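Local coordinates for phenylacetic acid degradation protein paaI (Escherichia coli, PDB 2FS2) that hydrolyses acyl-CoA thioesters of the phenylacetate degradation pathway as a hot-dog-fold homotetramer, preferring ring-hydroxylated phenylacetyl-CoA substrates, at the interface of chains A and B and the interface of chains A and C. Sequence-based numbering; all coordinates share one arbitrary frame. Chains: chain A/B/C, Phenylacetic acid degradation protein paaI.

Contact 1: the interface of chains A and B. Residues chain A 84, 112, 125-127; chain B 102, 110, 112, 127.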
loop_
_atom_site.group_PDB
_atom_site.type_symbol
_atom_site.label_atom_id
_atom_site.label_comp_id
_atom_site.label_asym_id
_atom_site.label_seq_id
_atom_site.Cartn_x
_atom_site.Cartn_y
_atom_site.Cartn_z
ATOM N N ASP A 84 7.378 -1.908 3.370
ATOM C CA ASP A 84 8.314 -0.842 3.775
ATOM C C ASP A 84 9.699 -1.436 3.964
ATOM O O ASP A 84 9.851 -2.378 4.742
ATOM C CB ASP A 84 7.817 -0.245 5.062
ATOM C CG ASP A 84 6.459 0.485 4.857
ATOM O OD1 ASP A 84 6.467 1.695 4.414
ATOM O OD2 ASP A 84 5.313 -0.054 5.052
ATOM N N ASP A 112 0.387 -10.171 8.038
ATOM C CA ASP A 112 1.498 -9.236 8.232
ATOM C C ASP A 112 2.757 -10.036 8.305
ATOM O O ASP A 112 2.725 -11.093 8.884
ATOM C CB ASP A 112 1.359 -8.561 9.602
ATOM C CG ASP A 112 0.495 -7.342 9.490
ATOM O OD1 ASP A 112 -0.062 -7.210 8.348
ATOM O OD2 ASP A 112 0.347 -6.413 10.391
ATOM N N LEU A 125 8.837 -4.482 6.643
ATOM C CA LEU A 125 7.428 -4.858 6.947
ATOM C C LEU A 125 6.569 -5.128 5.707
ATOM O O LEU A 125 6.646 -4.343 4.745
ATOM C CB LEU A 125 6.792 -3.739 7.753
ATOM C CG LEU A 125 7.556 -3.350 9.022
ATOM C CD1 LEU A 125 7.020 -1.992 9.632
ATOM C CD2 LEU A 125 7.321 -4.492 9.991
ATOM N N PHE A 126 5.805 -6.249 5.686
ATOM C CA PHE A 126 4.896 -6.510 4.602
ATOM C C PHE A 126 3.504 -6.574 5.222
ATOM O O PHE A 126 3.320 -7.153 6.261
ATOM C CB PHE A 126 5.148 -7.906 3.991
ATOM C CG PHE A 126 6.506 -8.063 3.393
ATOM C CD1 PHE A 126 7.666 -8.065 4.219
ATOM C CD2 PHE A 126 6.624 -8.200 2.020
ATOM C CE1 PHE A 126 8.975 -8.132 3.678
ATOM C CE2 PHE A 126 7.974 -8.338 1.383
ATOM C CZ PHE A 126 9.142 -8.308 2.230
ATOM N N ARG A 127 2.540 -6.105 4.502
ATOM C CA ARG A 127 1.185 -6.550 4.725
ATOM C C ARG A 127 0.629 -7.084 3.404
ATOM O O ARG A 127 0.645 -6.395 2.408
ATOM C CB ARG A 127 0.362 -5.336 5.172
ATOM C CG ARG A 127 -1.222 -5.716 5.449
ATOM C CD ARG A 127 -1.938 -4.731 6.606
ATOM N NE ARG A 127 -1.369 -4.754 7.976
ATOM C CZ ARG A 127 -1.539 -3.749 8.894
ATOM N NH1 ARG A 127 -2.245 -2.662 8.535
ATOM N NH2 ARG A 127 -1.008 -3.828 10.136
ATOM N N ARG B 102 5.612 0.469 14.957
ATOM C CA ARG B 102 6.486 -0.677 14.487
ATOM C C ARG B 102 7.939 -0.239 14.269
ATOM O O ARG B 102 8.804 -1.009 14.461
ATOM C CB ARG B 102 5.993 -1.116 13.109
ATOM C CG ARG B 102 4.500 -1.518 13.140
ATOM C CD ARG B 102 4.145 -2.595 14.186
ATOM N NE ARG B 102 4.964 -3.814 14.148
ATOM C CZ ARG B 102 4.792 -4.869 13.289
ATOM N NH1 ARG B 102 3.898 -4.854 12.347
ATOM N NH2 ARG B 102 5.482 -5.978 13.398
ATOM N N VAL B 110 7.068 4.062 11.166
ATOM C CA VAL B 110 5.940 3.247 10.730
ATOM C C VAL B 110 4.990 2.876 11.927
ATOM O O VAL B 110 5.455 2.434 12.962
ATOM C CB VAL B 110 6.404 1.938 10.029
ATOM C CG1 VAL B 110 5.172 1.207 9.379
ATOM C CG2 VAL B 110 7.401 2.282 8.867
ATOM N N ASP B 112 1.095 1.022 12.944
ATOM C CA ASP B 112 0.014 0.122 12.546
ATOM C C ASP B 112 -1.179 0.548 13.370
ATOM O O ASP B 112 -1.031 0.691 14.579
ATOM C CB ASP B 112 0.339 -1.251 12.974
ATOM C CG ASP B 112 1.160 -1.991 11.915
ATOM O OD1 ASP B 112 1.548 -1.291 10.937
ATOM O OD2 ASP B 112 1.438 -3.235 11.919
ATOM N N ARG B 127 -1.869 1.167 7.912
ATOM C CA ARG B 127 -0.459 1.203 8.218
ATOM C C ARG B 127 -0.025 2.542 7.673
ATOM O O ARG B 127 -0.316 2.934 6.559
ATOM C CB ARG B 127 0.330 0.008 7.611
ATOM C CG ARG B 127 1.875 0.244 7.717
ATOM C CD ARG B 127 2.810 -0.966 7.698
ATOM N NE ARG B 127 2.412 -1.959 8.700
ATOM C CZ ARG B 127 2.599 -3.234 8.571
ATOM N NH1 ARG B 127 3.224 -3.675 7.456
ATOM N NH2 ARG B 127 2.209 -4.056 9.542
HETATM O O HOH W 1 3.952 -2.534 4.899
HETATM O O HOH W 2 3.876 -6.505 9.247
#
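B:Arg127 reaches over the strand 122-131 of chain A and lies across A:Arg127, one guanidinium over a face of the other near its rim, the two planes turned 50° apart. With CG anti to the backbone N (chi1 168°) and a bend at chi3, the B:Arg127 chain carries its head group past the side chain of A:Asp112. Each arginine holds the aspartate of its own chain side-on and in the guanidinium plane: A:Arg127 NE meets the syn lone pair of A:Asp112 OD1 at 2.8 Å, and its NH2 does the same at OD2. Each carboxylate also forms a salt bridge with the arginine of the other chain, though no N-H points along it: B:Arg127 NH2 is 3.1 Å from A:Asp112 OD2, and A:Arg127 NH2 is 3.1 Å from B:Asp112 OD2. A:Arg127 NH2 and B:Arg127 NH2, like in charge, are 3.3 Å apart, a closeness that the paired carboxylates probably make tolerable. B:Arg102 NH1 also donates a hydrogen bond to B:Asp112 OD2, from above the carboxylate plane. Water 1, in the B:Arg127 guanidinium plane, links NH1 (2.9 Å) to A:Asp84 OD2 and to the carbonyl of A:Leu125. Beside this polar cluster A:Leu125 turns CD1 tip to tip onto B:Val110 CG1 at 3.7 Å, while its CD2 lies over a face of the B:Arg102 guanidinium. The patch joins two subunits of the homotetramer through a two-fold network of paired charges bordered by leucine.

Contact 2: the interface of chains A and C. Residues chain A 54-55, 58, 83, 85; chain C 54-55, 58, 83, 85.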
loop_
_atom_site.group_PDB
_atom_site.type_symbol
_atom_site.label_atom_id
_atom_site.label_comp_id
_atom_site.label_asym_id
_atom_site.label_seq_id
_atom_site.Cartn_x
_atom_site.Cartn_y
_atom_site.Cartn_z
ATOM N N GLY A 54 15.543 -6.745 -3.212
ATOM C CA GLY A 54 14.155 -6.749 -2.866
ATOM C C GLY A 54 13.383 -8.004 -3.267
ATOM O O GLY A 54 12.515 -8.363 -2.566
ATOM N N GLY A 55 13.740 -8.724 -4.319
ATOM C CA GLY A 55 13.014 -9.914 -4.716
ATOM C C GLY A 55 13.333 -11.133 -3.924
ATOM O O GLY A 55 12.539 -12.105 -3.847
ATOM N N PHE A 58 11.350 -10.456 -0.917
ATOM C CA PHE A 58 9.910 -10.664 -1.180
ATOM C C PHE A 58 9.638 -12.171 -1.112
ATOM O O PHE A 58 8.633 -12.610 -0.479
ATOM C CB PHE A 58 9.482 -9.989 -2.485
ATOM C CG PHE A 58 8.133 -10.317 -2.883
ATOM C CD1 PHE A 58 7.129 -9.393 -2.742
ATOM C CD2 PHE A 58 7.818 -11.607 -3.335
ATOM C CE1 PHE A 58 5.848 -9.748 -3.015
ATOM C CE2 PHE A 58 6.540 -11.918 -3.651
ATOM C CZ PHE A 58 5.545 -10.983 -3.470
ATOM N N ILE A 83 4.965 -3.100 1.164
ATOM C CA ILE A 83 6.301 -3.399 1.778
ATOM C C ILE A 83 6.959 -2.084 2.111
ATOM O O ILE A 83 6.901 -1.239 1.295
ATOM C CB ILE A 83 7.215 -4.052 0.795
ATOM C CG1 ILE A 83 6.482 -5.145 0.045
ATOM C CG2 ILE A 83 8.354 -4.593 1.523
ATOM C CD1 ILE A 83 7.407 -5.687 -1.076
ATOM N N PHE A 85 10.729 -0.903 3.298
ATOM C CA PHE A 85 12.113 -1.436 3.504
ATOM C C PHE A 85 12.750 -0.480 4.525
ATOM O O PHE A 85 12.742 0.731 4.267
ATOM C CB PHE A 85 12.835 -1.267 2.216
ATOM C CG PHE A 85 12.268 -2.072 1.129
ATOM C CD1 PHE A 85 11.493 -1.466 0.178
ATOM C CD2 PHE A 85 12.505 -3.479 1.057
ATOM C CE1 PHE A 85 10.887 -2.177 -0.867
ATOM C CE2 PHE A 85 11.951 -4.260 -0.061
ATOM C CZ PHE A 85 11.148 -3.594 -1.028
ATOM N N GLY C 54 5.578 -14.876 -7.533
ATOM C CA GLY C 54 5.526 -13.474 -7.160
ATOM C C GLY C 54 6.905 -12.805 -7.094
ATOM O O GLY C 54 7.078 -11.722 -7.588
ATOM N N GLY C 55 7.857 -13.445 -6.463
ATOM C CA GLY C 55 9.162 -12.863 -6.345
ATOM C C GLY C 55 9.812 -12.562 -7.665
ATOM O O GLY C 55 10.574 -11.606 -7.723
ATOM N N PHE C 58 7.732 -9.600 -8.818
ATOM C CA PHE C 58 8.212 -8.476 -8.027
ATOM C C PHE C 58 9.583 -8.042 -8.592
ATOM O O PHE C 58 9.855 -6.879 -8.748
ATOM C CB PHE C 58 8.316 -8.825 -6.520
ATOM C CG PHE C 58 8.913 -7.703 -5.680
ATOM C CD1 PHE C 58 8.126 -6.749 -5.130
ATOM C CD2 PHE C 58 10.273 -7.566 -5.524
ATOM C CE1 PHE C 58 8.691 -5.666 -4.427
ATOM C CE2 PHE C 58 10.837 -6.494 -4.820
ATOM C CZ PHE C 58 10.051 -5.570 -4.269
ATOM N N ILE C 83 2.268 -3.842 -4.575
ATOM C CA ILE C 83 2.043 -4.589 -5.793
ATOM C C ILE C 83 0.623 -5.175 -5.757
ATOM O O ILE C 83 0.241 -5.665 -4.747
ATOM C CB ILE C 83 3.266 -5.658 -6.102
ATOM C CG1 ILE C 83 2.984 -6.552 -7.290
ATOM C CG2 ILE C 83 3.602 -6.631 -4.939
ATOM C CD1 ILE C 83 4.342 -6.916 -8.228
ATOM N N PHE C 85 -1.321 -8.166 -7.883
ATOM C CA PHE C 85 -1.230 -9.267 -8.843
ATOM C C PHE C 85 -2.581 -9.470 -9.523
ATOM O O PHE C 85 -3.589 -9.654 -8.828
ATOM C CB PHE C 85 -0.811 -10.511 -8.078
ATOM C CG PHE C 85 0.657 -10.407 -7.493
ATOM C CD1 PHE C 85 0.864 -10.256 -6.150
ATOM C CD2 PHE C 85 1.775 -10.463 -8.325
ATOM C CE1 PHE C 85 2.158 -10.263 -5.568
ATOM C CE2 PHE C 85 3.092 -10.402 -7.792
ATOM C CZ PHE C 85 3.269 -10.324 -6.406
#
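Both A:Phe58 (chi1 172°) and C:Phe58 (chi1 176°) set CG anti to the backbone N, which sends each ring away from its helix 54-70 and over to the other subunit. There the two phenylalanines cross obliquely near the two-fold axis of a homotetramer interface. Each ring takes the CB of its counterpart over one face, 3.9 Å above the plane and displaced toward the rim, and the rings approach at CD1 of A:Phe58 and CD1 of C:Phe58, 3.7 Å apart. The CD2-CE2 rim of each ring rests on the first turn of the opposite helix, on the side that also takes the partner's CB, where glycines offer bare backbone: A:Phe58 CD2 is 3.5 Å from C:Gly55 CA, and C:Phe58 CD2 meets A:Gly55 CA in the twin position. Replacing A:Phe58 by an alanine would probably open a gap beside C:Gly55 and leave the ring of C:Phe58 without its partner and freer to turn. The strand 80-85 of each subunit closes the cluster at the ring tips. A:Phe85 receives C:Phe58 CZ at its edge, in plane, and itself carries A:Ile83 CG2 over one face. No nitrogen or oxygen of one side lies within bonding reach of the other; the rings pack on carbon and on the glycine peptides. A:Ile83, its CG1 anti to the carbonyl carbon, points CD1 tip to tip at C:Phe58 CE1, 3.6 Å away.

Contact 3: the interface of chains A and B. Residues chain A 102-103, 110, 127, 129; chain B 84, 86, 125.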
loop_
_atom_site.group_PDB
_atom_site.type_symbol
_atom_site.label_atom_id
_atom_site.label_comp_id
_atom_site.label_asym_id
_atom_site.label_seq_id
_atom_site.Cartn_x
_atom_site.Cartn_y
_atom_site.Cartn_z
ATOM N N ARG A 102 -3.860 -11.699 10.156
ATOM C CA ARG A 102 -4.508 -10.615 10.891
ATOM C C ARG A 102 -6.016 -10.631 10.683
ATOM O O ARG A 102 -6.717 -10.150 11.517
ATOM C CB ARG A 102 -3.988 -9.236 10.457
ATOM C CG ARG A 102 -2.438 -9.060 10.680
ATOM C CD ARG A 102 -2.047 -9.176 12.135
ATOM N NE ARG A 102 -2.872 -8.272 12.871
ATOM C CZ ARG A 102 -2.612 -6.993 13.072
ATOM N NH1 ARG A 102 -1.485 -6.463 12.643
ATOM N NH2 ARG A 102 -3.455 -6.264 13.781
ATOM N N HIS A 103 -6.461 -11.067 9.527
ATOM C CA HIS A 103 -7.857 -11.246 9.262
ATOM C C HIS A 103 -8.002 -12.411 8.309
ATOM O O HIS A 103 -7.173 -12.604 7.416
ATOM C CB HIS A 103 -8.379 -10.003 8.612
ATOM C CG HIS A 103 -9.776 -10.123 8.106
ATOM N ND1 HIS A 103 -10.892 -9.974 8.921
ATOM C CD2 HIS A 103 -10.238 -10.319 6.851
ATOM C CE1 HIS A 103 -11.978 -10.124 8.178
ATOM N NE2 HIS A 103 -11.605 -10.294 6.919
ATOM N N VAL A 110 -5.768 -11.191 5.388
ATOM C CA VAL A 110 -4.684 -10.214 5.476
ATOM C C VAL A 110 -3.676 -10.842 6.409
ATOM O O VAL A 110 -4.080 -11.345 7.497
ATOM C CB VAL A 110 -5.171 -8.912 6.096
ATOM C CG1 VAL A 110 -4.004 -7.927 6.182
ATOM C CG2 VAL A 110 -6.278 -8.284 5.263
ATOM N N ARG A 127 2.540 -6.105 4.502
ATOM C CA ARG A 127 1.185 -6.550 4.725
ATOM C C ARG A 127 0.629 -7.084 3.404
ATOM O O ARG A 127 0.645 -6.395 2.408
ATOM C CB ARG A 127 0.362 -5.336 5.172
ATOM C CG ARG A 127 -1.222 -5.716 5.449
ATOM C CD ARG A 127 -1.938 -4.731 6.606
ATOM N NE ARG A 127 -1.369 -4.754 7.976
ATOM C CZ ARG A 127 -1.539 -3.749 8.894
ATOM N NH1 ARG A 127 -2.245 -2.662 8.535
ATOM N NH2 ARG A 127 -1.008 -3.828 10.136
ATOM N N LYS A 129 -2.602 -9.141 1.187
ATOM C CA LYS A 129 -4.012 -9.506 1.115
ATOM C C LYS A 129 -4.072 -10.843 0.345
ATOM O O LYS A 129 -3.385 -11.026 -0.677
ATOM C CB LYS A 129 -4.719 -8.460 0.309
ATOM C CG LYS A 129 -6.113 -8.904 0.094
ATOM C CD LYS A 129 -7.056 -8.032 0.825
ATOM C CE LYS A 129 -8.452 -8.691 0.978
ATOM N NZ LYS A 129 -9.218 -7.895 2.095
ATOM N N ASP B 84 -6.996 -1.206 4.637
ATOM C CA ASP B 84 -7.920 -2.259 4.257
ATOM C C ASP B 84 -9.288 -2.161 5.001
ATOM O O ASP B 84 -9.308 -2.220 6.219
ATOM C CB ASP B 84 -7.299 -3.541 4.632
ATOM C CG ASP B 84 -6.109 -3.848 3.763
ATOM O OD1 ASP B 84 -6.343 -4.423 2.646
ATOM O OD2 ASP B 84 -4.879 -3.460 4.093
ATOM N N LEU B 86 -12.549 -3.940 6.163
ATOM C CA LEU B 86 -12.946 -5.353 6.308
ATOM C C LEU B 86 -14.450 -5.613 6.619
ATOM O O LEU B 86 -15.004 -6.641 6.256
ATOM C CB LEU B 86 -12.090 -5.993 7.388
ATOM C CG LEU B 86 -10.559 -5.757 7.237
ATOM C CD1 LEU B 86 -9.858 -6.123 8.547
ATOM C CD2 LEU B 86 -10.010 -6.586 6.090
ATOM N N LEU B 125 -7.824 -2.006 8.901
ATOM C CA LEU B 125 -6.355 -2.190 9.239
ATOM C C LEU B 125 -5.692 -1.101 8.450
ATOM O O LEU B 125 -6.096 -0.808 7.329
ATOM C CB LEU B 125 -5.814 -3.579 8.790
ATOM C CG LEU B 125 -6.327 -4.766 9.582
ATOM C CD1 LEU B 125 -5.948 -6.105 9.058
ATOM C CD2 LEU B 125 -5.842 -4.735 11.084
HETATM O O HOH W 3 -3.603 -1.776 5.892
#
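The hot-dog-fold sheet of chain A, here its strands 94-104, 108-116 and 122-131, receives two leucines and an aspartate of chain B. A:His103, on strand 94-104, has CG anti to the backbone N (chi1 172°), which directs the imidazole off the strand to where B:Leu86 slides past it in the opposite direction. B:Leu86 lays its CD2 over one face of the imidazole, toward the rim, 3.8 Å from A:His103 CD2, while CD1 of the same leucine approaches A:His103 ND1 and CG. An alanine in place of A:His103 would probably leave the two methyls of B:Leu86 without the ring that now covers them and the leucine less restrained. B:Leu125, with CG anti to the carbonyl carbon (chi1 -70°), directs CD1 tip to tip onto A:Val110 CG1 at 3.9 Å and equally against A:Arg102 CB, and its CD2 touches A:Arg102 NH2. The base of the same leucine supports a head group: B:Leu125 CB is 3.7 Å from A:Arg127 NH1. That NH1 turns to water 3, which lies in the guanidinium plane 3.1 Å away and passes the link to the carboxylate oxygen B:Asp84 OD2 at 2.8 Å. The water thus joins two opposite charges that do not touch. The other oxygen, B:Asp84 OD1, faces A:Lys129 along its aliphatic chain, 4.1 Å from CD, with NZ at 4.5 Å. The lysine would probably add to the positive potential around this carboxylate.

Contact 4: the interface of chains A and C. Residues chain A 81-85; chain C 58, 79-82.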
loop_
_atom_site.group_PDB
_atom_site.type_symbol
_atom_site.label_atom_id
_atom_site.label_comp_id
_atom_site.label_asym_id
_atom_site.label_seq_id
_atom_site.Cartn_x
_atom_site.Cartn_y
_atom_site.Cartn_z
ATOM N N CYS A 81 0.286 -6.705 -2.152
ATOM C CA CYS A 81 1.264 -6.686 -1.044
ATOM C C CYS A 81 1.802 -5.283 -0.884
ATOM O O CYS A 81 1.967 -4.590 -1.858
ATOM C CB CYS A 81 2.410 -7.616 -1.307
ATOM S SG CYS A 81 3.312 -7.664 0.262
ATOM N N THR A 82 1.959 -4.830 0.328
ATOM C CA THR A 82 2.619 -3.507 0.599
ATOM C C THR A 82 3.849 -3.795 1.423
ATOM O O THR A 82 3.811 -4.684 2.231
ATOM C CB THR A 82 1.661 -2.565 1.370
ATOM O OG1 THR A 82 0.619 -2.168 0.468
ATOM C CG2 THR A 82 2.358 -1.143 1.646
ATOM N N ILE A 83 4.965 -3.100 1.164
ATOM C CA ILE A 83 6.301 -3.399 1.778
ATOM C C ILE A 83 6.959 -2.084 2.111
ATOM O O ILE A 83 6.901 -1.239 1.295
ATOM C CB ILE A 83 7.215 -4.052 0.795
ATOM C CG1 ILE A 83 6.482 -5.145 0.045
ATOM C CG2 ILE A 83 8.354 -4.593 1.523
ATOM C CD1 ILE A 83 7.407 -5.687 -1.076
ATOM N N ASP A 84 7.378 -1.908 3.370
ATOM C CA ASP A 84 8.314 -0.842 3.775
ATOM C C ASP A 84 9.699 -1.436 3.964
ATOM O O ASP A 84 9.851 -2.378 4.742
ATOM C CB ASP A 84 7.817 -0.245 5.062
ATOM C CG ASP A 84 6.459 0.485 4.857
ATOM O OD1 ASP A 84 6.467 1.695 4.414
ATOM O OD2 ASP A 84 5.313 -0.054 5.052
ATOM N N PHE A 85 10.729 -0.903 3.298
ATOM C CA PHE A 85 12.113 -1.436 3.504
ATOM C C PHE A 85 12.750 -0.480 4.525
ATOM O O PHE A 85 12.742 0.731 4.267
ATOM C CB PHE A 85 12.835 -1.267 2.216
ATOM C CG PHE A 85 12.268 -2.072 1.129
ATOM C CD1 PHE A 85 11.493 -1.466 0.178
ATOM C CD2 PHE A 85 12.505 -3.479 1.057
ATOM C CE1 PHE A 85 10.887 -2.177 -0.867
ATOM C CE2 PHE A 85 11.951 -4.260 -0.061
ATOM C CZ PHE A 85 11.148 -3.594 -1.028
ATOM N N PHE C 58 7.732 -9.600 -8.818
ATOM C CA PHE C 58 8.212 -8.476 -8.027
ATOM C C PHE C 58 9.583 -8.042 -8.592
ATOM O O PHE C 58 9.855 -6.879 -8.748
ATOM C CB PHE C 58 8.316 -8.825 -6.520
ATOM C CG PHE C 58 8.913 -7.703 -5.680
ATOM C CD1 PHE C 58 8.126 -6.749 -5.130
ATOM C CD2 PHE C 58 10.273 -7.566 -5.524
ATOM C CE1 PHE C 58 8.691 -5.666 -4.427
ATOM C CE2 PHE C 58 10.837 -6.494 -4.820
ATOM C CZ PHE C 58 10.051 -5.570 -4.269
ATOM N N SER C 79 12.218 2.870 -0.864
ATOM C CA SER C 79 11.905 2.769 0.556
ATOM C C SER C 79 10.604 2.016 0.803
ATOM O O SER C 79 10.335 1.590 1.939
ATOM C CB SER C 79 11.700 4.116 1.214
ATOM O OG SER C 79 10.940 4.835 0.384
ATOM N N ALA C 80 9.758 1.896 -0.201
ATOM C CA ALA C 80 8.458 1.252 0.012
ATOM C C ALA C 80 7.819 1.005 -1.310
ATOM O O ALA C 80 8.144 1.633 -2.333
ATOM C CB ALA C 80 7.480 2.148 0.854
ATOM N N CYS C 81 6.848 0.084 -1.303
ATOM C CA CYS C 81 6.142 -0.132 -2.525
ATOM C C CYS C 81 4.971 -1.078 -2.370
ATOM O O CYS C 81 4.933 -1.789 -1.417
ATOM C CB CYS C 81 7.113 -0.702 -3.499
ATOM S SG CYS C 81 7.450 -2.370 -3.190
ATOM N N THR C 82 4.097 -1.110 -3.345
ATOM C CA THR C 82 2.936 -1.930 -3.253
ATOM C C THR C 82 2.721 -2.604 -4.589
ATOM O O THR C 82 2.955 -2.008 -5.599
ATOM C CB THR C 82 1.725 -1.081 -2.846
ATOM O OG1 THR C 82 1.653 0.068 -3.659
ATOM C CG2 THR C 82 1.984 -0.328 -1.597
HETATM O O HOH W 4 8.803 3.092 4.432
#
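Strand 80-85 of A pairs antiparallel with strand 80-85 of C, carrying the hot-dog-fold sheet from one subunit into the next. The tight part is the backbone. A:Ile83 N donates to C:Cys81 O at 2.9 Å, and C:Cys81 N returns a bond to A:Ile83 O at 2.9 Å. A third bond, from A:Phe85 N to C:Ser79 O, is 2.9 Å long, but its donor stands 45° above the carbonyl plane. At the centre of the pairing A:Thr82 and C:Thr82 lie side by side and point the same way, their methyls pressed together at 3.4 Å between the two CG2 atoms. They adopt different rotamers: CG2 is anti to the backbone N in A:Thr82 but anti to the carbonyl carbon in C:Thr82, whose OG1 has chi1 49°. One flank is apolar, with C:Cys81 SG 3.9 Å from A:Ile83 CD1 and in plane at an edge of C:Phe58. The A:Phe85 ring turns its edge to the C:Ser79-C:Ala80 peptide. Looser, water-mediated contact occupies the other flank. There A:Asp84 OD1 rests 3.7 Å from C:Ala80 CB, and water 4, 2.7 Å from A:Asp84 OD1, reaches C:Ser79 O at a longer 3.3 Å.

Contacts 1 and 3 belong to the A-B interface and contacts 2 and 4 to the A-C interface, so chain A meets two different neighbours in the homotetramer. All separations given here run between the centres of the C-alpha atoms. Contacts 2 and 4, about 7 Å apart, share A:Ile83, A:Phe85 and C:Phe58, which tie helix packing to strand pairing. Contacts 1 and 3 lie about 11 Å apart and share A:Arg127. Contacts 1 and 4 are about 9 Å apart and share A:Asp84, whose strand 80-85 therefore serves both interfaces and may couple them. Contacts 2 and 3 are farthest separated, at about 17 Å.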